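PDB 2YNQ: ESSB from Geobacillus thermodenitrificans, which is an integral membrane component of the type VII secretion system, represented by its extracellular domain, and probably helps assemble or support the secretion machinery. Local coordinates for residues E17-N22 and L47-V52; E55-E60 and V65-T70; E91-A96 and D103-A108. One frame throughout, in Å; residues are numbered along the deposited sequence. Where two conformers were deposited one is given.

In the fold
All three contacts are buried in an all-helical domain, but their centres lie about 15, 10 and 7 Å from the chain centre in the order 1 to 3. Interaction 1 brings the end of helix 7-19 to helix 41-53 through one aromatic ring and two serines; interaction 2 folds the residues leading into helix 59-64 against the loop that leaves it; interaction 3 pairs helices 89-99 and 102-118 along their lengths and is wholly apolar across the interface. The first two each hold a sodium ion on one segment and touch the second subunit. Interaction 2 bridges the others: I69 packs on A48, S49 and V52, while E55 and V65 meet Y107 and L104.

Interaction 1: residues E17-N22 and L47-V52; sequences ELFLQN and LASSYV. With NA (sodium ion), chain G.
F19, in the last turn of helix 7-19, faces S50 of helix 41-53 with their CA atoms 7.7 Å apart, the nearest backbone approach of the two segments. The F19 ring bridges that gap because CG stands anti to the backbone N (chi1 -176°). Its edge meets S50, whose OG lies near the ring plane, 3.6 Å from F19 CD1. S49 CB approaches the ring obliquely, 3.7 Å from F19 CE1. Both serine hydroxyls are satisfied within their own helix, S49 OG by Y45 O and S50 OG by E46 O, so the contact with F19 is purely van der Waals. Within the same segment, Q21 NE2 donates to E17 O at 2.9 Å, nearly straight (168°) though from above the carbonyl plane. Q21 O binds a sodium ion at 2.5 Å; three waters and Q136 OE1 of the second subunit add further ligands, and Q21 OE1 accepts a bond from one of these waters. N22 ND2 also bonds that glutamine oxygen of the second subunit. With N22 N bonded to F19 O and a positive phi at N22, the helix ends in a Schellman motif beside a sodium-bridged subunit junction.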
# COMPACT_ATOMS: atom_id res chain seq x y z
N GLU D 17 -7.21 20.93 14.20
CA GLU D 17 -6.17 20.94 15.22
C GLU D 17 -5.19 19.77 15.07
O GLU D 17 -3.99 19.91 15.32
CB GLU D 17 -6.80 20.98 16.62
CG GLU D 17 -5.81 20.81 17.76
CD GLU D 17 -6.41 21.10 19.14
OE1 GLU D 17 -7.56 21.59 19.24
OE2 GLU D 17 -5.71 20.85 20.14
N LEU D 18 -5.70 18.60 14.70
CA LEU D 18 -4.86 17.41 14.57
C LEU D 18 -4.07 17.45 13.27
O LEU D 18 -2.88 17.15 13.26
CB LEU D 18 -5.69 16.13 14.67
CG LEU D 18 -6.40 15.93 16.02
CD1 LEU D 18 -7.57 15.00 15.77
CD2 LEU D 18 -5.47 15.37 17.11
N PHE D 19 -4.72 17.91 12.21
CA PHE D 19 -4.06 18.00 10.91
C PHE D 19 -2.88 18.95 10.90
O PHE D 19 -1.81 18.63 10.35
CB PHE D 19 -5.03 18.38 9.82
CG PHE D 19 -4.41 18.40 8.47
CD1 PHE D 19 -4.12 17.19 7.81
CD2 PHE D 19 -4.07 19.61 7.85
CE1 PHE D 19 -3.52 17.19 6.57
CE2 PHE D 19 -3.46 19.62 6.61
CZ PHE D 19 -3.19 18.41 5.96
N LEU D 20 -3.08 20.13 11.50
CA LEU D 20 -2.03 21.14 11.58
C LEU D 20 -0.79 20.65 12.32
O LEU D 20 0.27 21.27 12.24
CB LEU D 20 -2.58 22.41 12.21
CG LEU D 20 -3.51 23.19 11.29
CD1 LEU D 20 -4.01 24.44 11.96
CD2 LEU D 20 -2.77 23.53 10.01
N GLN D 21 -0.95 19.52 13.02
CA GLN D 21 0.09 18.81 13.76
C GLN D 21 0.53 17.52 13.09
O GLN D 21 1.29 16.74 13.71
CB GLN D 21 -0.49 18.34 15.09
CG GLN D 21 -0.39 19.28 16.18
CD GLN D 21 -1.08 18.75 17.42
OE1 GLN D 21 -0.42 18.19 18.30
NE2 GLN D 21 -2.40 18.93 17.49
N ASN D 22 0.00 17.24 11.90
CA ASN D 22 0.32 16.02 11.14
C ASN D 22 -0.19 14.75 11.80
O ASN D 22 0.39 13.68 11.64
CB ASN D 22 1.82 15.90 10.93
CG ASN D 22 2.45 17.19 10.49
OD1 ASN D 22 2.06 17.78 9.47
ND2 ASN D 22 3.47 17.65 11.24
N LEU D 47 -8.74 15.50 5.27
CA LEU D 47 -9.02 14.07 5.29
C LEU D 47 -8.28 13.34 4.16
O LEU D 47 -7.57 12.36 4.39
CB LEU D 47 -10.53 13.81 5.19
CG LEU D 47 -11.01 12.38 5.46
CD1 LEU D 47 -10.40 11.81 6.77
CD2 LEU D 47 -12.55 12.29 5.48
N ALA D 48 -8.39 13.89 2.96
CA ALA D 48 -7.80 13.29 1.79
C ALA D 48 -6.30 13.29 1.94
O ALA D 48 -5.66 12.28 1.63
CB ALA D 48 -8.25 14.00 0.53
N SER D 49 -5.74 14.38 2.45
CA SER D 49 -4.29 14.41 2.65
C SER D 49 -3.95 13.35 3.64
O SER D 49 -2.98 12.62 3.45
CB SER D 49 -3.74 15.75 3.14
OG SER D 49 -4.10 16.79 2.26
N SER D 50 -4.76 13.23 4.68
CA SER D 50 -4.44 12.29 5.74
C SER D 50 -4.48 10.86 5.20
O SER D 50 -3.57 10.07 5.51
CB SER D 50 -5.35 12.46 6.94
OG SER D 50 -5.16 13.73 7.53
N TYR D 51 -5.47 10.53 4.38
CA TYR D 51 -5.51 9.20 3.79
C TYR D 51 -4.35 8.98 2.84
O TYR D 51 -3.65 7.95 2.91
CB TYR D 51 -6.83 8.92 3.07
CG TYR D 51 -7.96 8.54 3.99
CD1 TYR D 51 -7.90 7.38 4.77
CD2 TYR D 51 -9.09 9.33 4.08
CE1 TYR D 51 -8.96 7.01 5.61
CE2 TYR D 51 -10.15 8.99 4.90
CZ TYR D 51 -10.09 7.83 5.66
OH TYR D 51 -11.16 7.53 6.47
N VAL D 52 -4.11 9.96 1.98
CA VAL D 52 -3.09 9.77 0.97
C VAL D 52 -1.70 9.65 1.61
O VAL D 52 -0.86 8.91 1.12
CB VAL D 52 -3.16 10.86 -0.16
CG1 VAL D 52 -1.96 11.78 -0.14
CG2 VAL D 52 -3.18 10.19 -1.51
NA NA G . 3.16 15.98 15.25
O HOH W 1 2.21 17.08 17.26
O HOH W 2 3.96 18.54 14.97
O HOH W 3 4.88 15.50 16.88

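Interaction 2: residues E55-E60 and V65-T70. With NA (sodium ion), chain O.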
# COMPACT_ATOMS: atom_id res chain seq x y z
N GLU D 55 -1.41 6.01 2.90
CA GLU D 55 -1.65 4.90 1.98
C GLU D 55 -0.34 4.13 1.76
O GLU D 55 0.68 4.73 1.44
CB GLU D 55 -2.23 5.42 0.65
CG GLU D 55 -2.58 4.36 -0.36
CD GLU D 55 -3.81 3.54 0.01
OE1 GLU D 55 -4.51 3.87 0.99
OE2 GLU D 55 -4.08 2.54 -0.69
N SER D 56 -0.36 2.83 1.95
CA SER D 56 0.83 1.98 1.72
C SER D 56 1.14 1.85 0.25
O SER D 56 0.75 0.88 -0.36
CB SER D 56 0.59 0.57 2.23
OG SER D 56 0.37 0.60 3.61
N LEU D 57 1.84 2.82 -0.30
CA LEU D 57 2.28 2.78 -1.68
C LEU D 57 3.76 2.51 -1.71
O LEU D 57 4.51 3.08 -0.93
CB LEU D 57 2.00 4.12 -2.36
CG LEU D 57 0.56 4.60 -2.48
CD1 LEU D 57 0.52 6.10 -2.66
CD2 LEU D 57 -0.13 3.94 -3.65
N THR D 58 4.20 1.63 -2.61
CA THR D 58 5.64 1.51 -2.88
C THR D 58 6.03 2.76 -3.66
O THR D 58 5.17 3.49 -4.19
CB THR D 58 5.96 0.32 -3.78
OG1 THR D 58 5.31 0.51 -5.04
CG2 THR D 58 5.49 -1.00 -3.15
N GLU D 59 7.33 2.99 -3.74
CA GLU D 59 7.88 4.07 -4.53
C GLU D 59 7.37 4.04 -5.99
O GLU D 59 7.03 5.08 -6.55
CB GLU D 59 9.41 3.99 -4.48
CG GLU D 59 10.11 5.31 -4.59
CD GLU D 59 9.50 6.37 -3.69
OE1 GLU D 59 9.52 6.21 -2.44
OE2 GLU D 59 8.97 7.35 -4.26
N GLU D 60 7.30 2.84 -6.58
CA GLU D 60 6.79 2.68 -7.94
C GLU D 60 5.32 3.13 -8.05
O GLU D 60 4.98 3.90 -8.96
CB GLU D 60 6.92 1.23 -8.43
CG GLU D 60 8.34 0.70 -8.52
CD GLU D 60 8.92 0.24 -7.17
OE1 GLU D 60 8.16 -0.10 -6.23
OE2 GLU D 60 10.16 0.22 -7.08
N VAL D 65 0.75 6.93 -9.53
CA VAL D 65 -0.60 7.46 -9.26
C VAL D 65 -0.63 8.96 -8.98
O VAL D 65 0.37 9.54 -8.57
CB VAL D 65 -1.34 6.71 -8.10
CG1 VAL D 65 -1.57 5.26 -8.46
CG2 VAL D 65 -0.61 6.86 -6.76
N SER D 66 -1.79 9.58 -9.20
CA SER D 66 -1.99 11.00 -8.92
C SER D 66 -2.34 11.18 -7.45
O SER D 66 -3.51 11.34 -7.10
CB SER D 66 -3.15 11.57 -9.74
OG SER D 66 -2.87 11.61 -11.12
N ASN D 67 -1.32 11.12 -6.59
CA ASN D 67 -1.55 11.19 -5.16
C ASN D 67 -1.16 12.54 -4.56
O ASN D 67 -1.06 12.68 -3.34
CB ASN D 67 -0.76 10.08 -4.47
CG ASN D 67 0.74 10.32 -4.55
OD1 ASN D 67 1.26 10.83 -5.55
ND2 ASN D 67 1.45 9.94 -3.49
N ASN D 68 -0.92 13.55 -5.39
CA ASN D 68 -0.67 14.86 -4.84
C ASN D 68 -1.98 15.57 -4.51
O ASN D 68 -2.89 15.60 -5.35
CB ASN D 68 0.21 15.70 -5.77
CG ASN D 68 0.61 17.03 -5.12
OD1 ASN D 68 1.00 17.07 -3.94
ND2 ASN D 68 0.51 18.13 -5.90
N ILE D 69 -2.07 16.14 -3.31
CA ILE D 69 -3.28 16.84 -2.85
C ILE D 69 -2.94 18.25 -2.36
O ILE D 69 -2.09 18.42 -1.48
CB ILE D 69 -4.00 16.08 -1.70
CG1 ILE D 69 -4.22 14.60 -2.04
CG2 ILE D 69 -5.30 16.79 -1.32
CD1 ILE D 69 -5.57 14.27 -2.62
N THR D 70 -3.59 19.26 -2.94
CA THR D 70 -3.35 20.65 -2.57
C THR D 70 -4.69 21.37 -2.47
O THR D 70 -5.73 20.80 -2.82
CB THR D 70 -2.51 21.40 -3.62
OG1 THR D 70 -3.34 21.69 -4.75
CG2 THR D 70 -1.31 20.58 -4.06
NA NA O . 2.55 10.33 -7.80
O HOH W 4 1.13 12.88 -8.27
O HOH W 5 2.45 11.21 -10.11
O HOH W 6 4.43 11.84 -7.26
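N67 and L57 meet across the turn of helix 59-64, and the asparagine is the side chain that ties this packing to a sodium ion. Its CB heads toward segment 55-60 and rests 4.0 Å from CG2 of V65, two residues back in its own segment. CG then sits between the backbone N and the carbonyl carbon (chi1 68°), which places the amide between the sodium ion and L57. OD1 reaches the sodium ion at 2.6 Å, whereas ND2 comes to 4.0 Å from CD1 of L57, a van der Waals contact in which leucine and amide pass alongside with opposite headings. Both leucine methyls, CD1 and CD2, lie 4.3 Å from V65 CG2, but CD1 alone also reaches N67 ND2. Y107 of helix 102-118 also covers L57.

V65 contributes to the metal through its backbone: its O binds sodium at 2.4 Å, roughly at a right angle to N67 OD1 as seen from the ion. R62 O and three waters complete six oxygen ligands, one of the waters being distant at 3.0 Å. The inverse gamma turn centred on S66, with its weak bond from N67 N to V65 O, brings carbonyl and amide to the same ion. At the other end of the helix T58 is the N-cap: its side chain caps a backbone N just beyond E60, and Q61 OE1 takes the T58 N-H in return, completing a capping box. T58 OG1 also donates to E60 OE1 at 3.1 Å. Helix 59-64 is thus capped by side chains at its start and closed at its end by a sodium site taking R62 O from the last turn and V65 O and N67 OD1 from the residues beyond.

Interaction 3: residues E91-A96 and D103-A108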
# COMPACT_ATOMS: atom_id res chain seq x y z
N GLU D 91 -16.62 2.63 -5.00
CA GLU D 91 -16.87 4.04 -5.08
C GLU D 91 -15.66 4.77 -5.71
O GLU D 91 -15.82 5.60 -6.59
CB GLU D 91 -17.18 4.54 -3.67
CG GLU D 91 -18.12 5.69 -3.58
CD GLU D 91 -19.46 5.46 -4.27
OE1 GLU D 91 -20.36 4.84 -3.67
OE2 GLU D 91 -19.62 5.98 -5.39
N ALA D 92 -14.46 4.40 -5.29
CA ALA D 92 -13.24 5.00 -5.85
C ALA D 92 -13.07 4.63 -7.33
O ALA D 92 -12.66 5.47 -8.16
CB ALA D 92 -12.03 4.58 -5.04
N LEU D 93 -13.41 3.39 -7.67
CA LEU D 93 -13.35 2.94 -9.06
C LEU D 93 -14.26 3.77 -9.97
O LEU D 93 -13.84 4.19 -11.04
CB LEU D 93 -13.66 1.45 -9.19
CG LEU D 93 -13.73 0.84 -10.60
CD1 LEU D 93 -12.45 1.05 -11.38
CD2 LEU D 93 -14.07 -0.65 -10.53
N GLU D 94 -15.49 4.02 -9.55
CA GLU D 94 -16.39 4.72 -10.46
C GLU D 94 -16.07 6.23 -10.52
O GLU D 94 -16.30 6.87 -11.55
CB GLU D 94 -17.87 4.40 -10.17
CG GLU D 94 -18.78 4.33 -11.43
CD GLU D 94 -18.36 3.26 -12.46
OE1 GLU D 94 -17.88 2.16 -12.08
OE2 GLU D 94 -18.53 3.52 -13.67
N LEU D 95 -15.49 6.77 -9.45
CA LEU D 95 -14.95 8.14 -9.48
C LEU D 95 -13.77 8.25 -10.44
O LEU D 95 -13.70 9.17 -11.25
CB LEU D 95 -14.51 8.56 -8.09
CG LEU D 95 -14.34 10.02 -7.70
CD1 LEU D 95 -15.32 10.97 -8.39
CD2 LEU D 95 -14.59 10.08 -6.22
N ALA D 96 -12.85 7.28 -10.35
CA ALA D 96 -11.68 7.25 -11.21
C ALA D 96 -12.09 7.24 -12.67
O ALA D 96 -11.49 7.93 -13.51
CB ALA D 96 -10.82 6.03 -10.90
N ASP D 103 -4.30 5.58 -14.36
CA ASP D 103 -3.61 4.92 -13.27
C ASP D 103 -4.40 4.88 -11.99
O ASP D 103 -4.17 4.00 -11.15
CB ASP D 103 -2.23 5.54 -13.09
CG ASP D 103 -1.42 5.50 -14.38
OD1 ASP D 103 -1.53 4.49 -15.12
OD2 ASP D 103 -0.71 6.47 -14.67
N LEU D 104 -5.37 5.79 -11.85
CA LEU D 104 -6.25 5.75 -10.71
C LEU D 104 -7.28 4.64 -10.88
O LEU D 104 -7.63 3.97 -9.91
CB LEU D 104 -6.89 7.12 -10.43
CG LEU D 104 -5.98 8.25 -9.89
CD1 LEU D 104 -6.81 9.43 -9.39
CD2 LEU D 104 -5.04 7.80 -8.80
N ILE D 105 -7.75 4.43 -12.10
CA ILE D 105 -8.65 3.31 -12.38
C ILE D 105 -7.91 2.02 -12.09
O ILE D 105 -8.43 1.15 -11.38
CB ILE D 105 -9.17 3.30 -13.85
CG1 ILE D 105 -9.96 4.59 -14.14
CG2 ILE D 105 -10.01 2.05 -14.11
CD1 ILE D 105 -10.31 4.84 -15.63
N VAL D 106 -6.69 1.91 -12.58
CA VAL D 106 -5.92 0.70 -12.31
C VAL D 106 -5.74 0.50 -10.81
O VAL D 106 -5.93 -0.62 -10.30
CB VAL D 106 -4.55 0.71 -13.00
CG1 VAL D 106 -3.70 -0.41 -12.47
CG2 VAL D 106 -4.72 0.60 -14.51
N TYR D 107 -5.39 1.56 -10.09
CA TYR D 107 -5.15 1.40 -8.65
C TYR D 107 -6.42 0.96 -7.91
O TYR D 107 -6.36 0.09 -7.02
CB TYR D 107 -4.60 2.68 -8.06
CG TYR D 107 -4.13 2.50 -6.66
CD1 TYR D 107 -2.91 1.86 -6.40
CD2 TYR D 107 -4.90 2.93 -5.59
CE1 TYR D 107 -2.47 1.68 -5.11
CE2 TYR D 107 -4.46 2.77 -4.28
CZ TYR D 107 -3.25 2.13 -4.05
OH TYR D 107 -2.83 1.93 -2.76
N ALA D 108 -7.55 1.52 -8.30
CA ALA D 108 -8.83 1.16 -7.71
C ALA D 108 -9.22 -0.29 -8.06
O ALA D 108 -9.74 -1.02 -7.23
CB ALA D 108 -9.89 2.14 -8.14
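L93 and A108, with CA atoms 5.0 Å apart, and A96 and I105, at 5.1 Å between CA atoms, mark the two places where the backbones of helices 89-99 and 102-118 come nearest. The segments run antiparallel, at 163° between their N-to-C directions, and their axes approach to 8.4 Å. Small residues make this closeness possible, A108 at one level and A96 at the other.

At one level A108 points its CB into the backbone of the partner helix, 3.7 Å from L93 CA and with A92 flanking it. At the other, A96 does the same in reverse: its CB meets CG1 of I105 at 3.6 Å and CB of L104 at 4.1 Å, so the methyl rests on the L104-I105 peptide, beside the I105 side chain. Along one flank the larger L93 and I105 meet. L93 starts off beside the interface, but with CG anti to the backbone N (chi1 176°) it brings CD1 to 3.8 Å from I105 CG2, and the leucine lies roughly perpendicular to the isoleucine. I105 divides its work: CG2 goes to the leucine, while CG1, held anti to its own carbonyl carbon (chi1 -61°), covers A96, and CD1 continues to 3.9 Å from A96 O.

No hydrogen bond joins the segments, and every residue that touches is buried. Helix 75-85 lies beside the pair, with Y77 packing on L104 and Y80 OH bonded to L104 O, and Y141 of the long helix 124-152 covers I105. With just a short connection between residues 99 and 102, this is an antiparallel helical hairpin, packed through alanines near the middle of the all-helical extracellular domain.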